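Local coordinates for protein caprin-2 (Danio rerio, PDB 4OUS) that probably takes part in canonical Wnt signalling through its C1q domain, which assembles as a trimer and belongs to the C1q/TNF superfamily, at residues V6-A11 and D36-G41. The protein carries 1 engineered substitution. Residues are numbered along the deposited sequence; the frame is centred on the assembly and turned at random.
Sequences VAFSAA and DMFDTG
Phe8 and Phe38 form an offset stack: their ring centroids lie 4.6 Å apart and the planes are inclined by only 16°. The offset is seen in the atoms that meet, since Phe38 CD1 lies over one face of the Phe8 ring, near its rim, and comes within 3.5 Å of Phe8 CE1. Overlap extends back to the side-chain roots, with Phe8 CB 3.8 Å from Phe38 CB. Phe38 holds its CG anti to the backbone N (chi1 -172°), which carries the ring inward and also brings CE2 to 3.8 Å from the methyl CB of Ala10. With an alanine here instead of Phe38, the Phe8 face would probably lose its stacking partner and a gap would be likely to open beside the Ala10 methyl.

Packing is looser at the other end. Val6 CG1 approaches Met37 CG no closer than 4.3 Å, and the end of the Met37 side chain, a partly exposed residue, then leads away from 6-11; beyond Phe38 the 36-41 segment turns to solvent.

The contact is purely apolar and joins the two sheets of the C1q jelly-roll sandwich. Phe127 meets Phe8 edge-to-face, while Phe45 of strand 44-46 also packs against Phe8 and Met37. Strand 7-12 itself runs between strands 29-34 and 125-134, with Leu30 of the former touching both Ala10 and Phe38.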
loop_
_atom_site.group_PDB
_atom_site.type_symbol
_atom_site.label_atom_id
_atom_site.label_comp_id
_atom_site.label_asym_id
_atom_site.label_seq_id
_atom_site.Cartn_x
_atom_site.Cartn_y
_atom_site.Cartn_z
ATOM N N VAL A 6 -11.944 1.648 15.798
ATOM C CA VAL A 6 -12.540 0.934 14.687
ATOM C C VAL A 6 -11.443 0.576 13.692
ATOM O O VAL A 6 -10.797 1.462 13.123
ATOM C CB VAL A 6 -13.625 1.775 13.980
ATOM C CG1 VAL A 6 -14.315 0.952 12.901
ATOM C CG2 VAL A 6 -14.642 2.318 14.976
ATOM N N ALA A 7 -11.217 -0.718 13.490
ATOM C CA ALA A 7 -10.201 -1.180 12.557
ATOM C C ALA A 7 -10.463 -2.622 12.208
ATOM O O ALA A 7 -10.826 -3.415 13.072
ATOM C CB ALA A 7 -8.806 -1.026 13.152
ATOM N N PHE A 8 -10.268 -2.979 10.946
ATOM C CA PHE A 8 -10.353 -4.373 10.548
ATOM C C PHE A 8 -9.202 -4.705 9.621
ATOM O O PHE A 8 -8.650 -3.827 8.942
ATOM C CB PHE A 8 -11.694 -4.704 9.873
ATOM C CG PHE A 8 -11.864 -4.079 8.522
ATOM C CD1 PHE A 8 -11.517 -4.763 7.370
ATOM C CD2 PHE A 8 -12.370 -2.798 8.405
ATOM C CE1 PHE A 8 -11.661 -4.167 6.129
ATOM C CE2 PHE A 8 -12.526 -2.206 7.173
ATOM C CZ PHE A 8 -12.167 -2.892 6.033
ATOM N N SER A 9 -8.858 -5.985 9.581
ATOM C CA SER A 9 -7.835 -6.455 8.673
ATOM C C SER A 9 -8.215 -7.868 8.278
ATOM O O SER A 9 -8.207 -8.776 9.116
ATOM C CB SER A 9 -6.465 -6.382 9.333
ATOM O OG SER A 9 -5.439 -6.504 8.373
ATOM N N ALA A 10 -8.591 -8.030 7.012
ATOM C CA ALA A 10 -9.184 -9.257 6.516
ATOM C C ALA A 10 -8.327 -9.885 5.430
ATOM O O ALA A 10 -7.529 -9.200 4.774
ATOM C CB ALA A 10 -10.580 -8.989 5.990
ATOM N N ALA A 11 -8.512 -11.184 5.229
ATOM C CA ALA A 11 -7.808 -11.896 4.178
ATOM C C ALA A 11 -8.706 -12.971 3.601
ATOM O O ALA A 11 -9.616 -13.476 4.274
ATOM C CB ALA A 11 -6.522 -12.506 4.695
ATOM N N ASP A 36 -16.345 -4.297 15.506
ATOM C CA ASP A 36 -17.246 -5.307 14.942
ATOM C C ASP A 36 -17.953 -4.858 13.675
ATOM O O ASP A 36 -19.072 -5.297 13.403
ATOM C CB ASP A 36 -18.310 -5.725 15.962
ATOM C CG ASP A 36 -17.718 -6.159 17.268
ATOM O OD1 ASP A 36 -17.280 -7.326 17.352
ATOM O OD2 ASP A 36 -17.692 -5.336 18.208
ATOM N N MET A 37 -17.316 -4.005 12.888
ATOM C CA MET A 37 -18.008 -3.398 11.760
ATOM C C MET A 37 -17.708 -4.039 10.400
ATOM O O MET A 37 -18.344 -3.678 9.404
ATOM C CB MET A 37 -17.692 -1.898 11.709
ATOM C CG MET A 37 -18.085 -1.098 12.958
ATOM S SD MET A 37 -19.716 -1.438 13.632
ATOM C CE MET A 37 -20.678 -1.094 12.201
ATOM N N PHE A 38 -16.761 -4.975 10.337
ATOM C CA PHE A 38 -16.557 -5.725 9.104
ATOM C C PHE A 38 -17.375 -7.005 9.134
ATOM O O PHE A 38 -17.380 -7.718 10.139
ATOM C CB PHE A 38 -15.085 -6.062 8.882
ATOM C CG PHE A 38 -14.811 -6.655 7.529
ATOM C CD1 PHE A 38 -14.738 -5.840 6.413
ATOM C CD2 PHE A 38 -14.647 -8.022 7.365
ATOM C CE1 PHE A 38 -14.489 -6.368 5.164
ATOM C CE2 PHE A 38 -14.387 -8.559 6.112
ATOM C CZ PHE A 38 -14.312 -7.729 5.012
ATOM N N ASP A 39 -18.060 -7.285 8.030
ATOM C CA ASP A 39 -18.847 -8.500 7.864
ATOM C C ASP A 39 -18.179 -9.424 6.850
ATOM O O ASP A 39 -18.088 -9.091 5.669
ATOM C CB ASP A 39 -20.263 -8.148 7.417
ATOM C CG ASP A 39 -21.127 -9.371 7.223
ATOM O OD1 ASP A 39 -21.489 -10.003 8.236
ATOM O OD2 ASP A 39 -21.449 -9.702 6.064
ATOM N N THR A 40 -17.709 -10.581 7.303
ATOM C CA THR A 40 -16.930 -11.462 6.437
ATOM C C THR A 40 -17.710 -11.998 5.237
ATOM O O THR A 40 -17.164 -12.109 4.142
ATOM C CB THR A 40 -16.373 -12.665 7.218
ATOM O OG1 THR A 40 -17.447 -13.374 7.846
ATOM C CG2 THR A 40 -15.380 -12.210 8.265
ATOM N N GLY A 41 -18.979 -12.336 5.444
ATOM C CA GLY A 41 -19.786 -12.944 4.396
ATOM C C GLY A 41 -20.089 -12.033 3.224
ATOM O O GLY A 41 -20.122 -12.471 2.070
#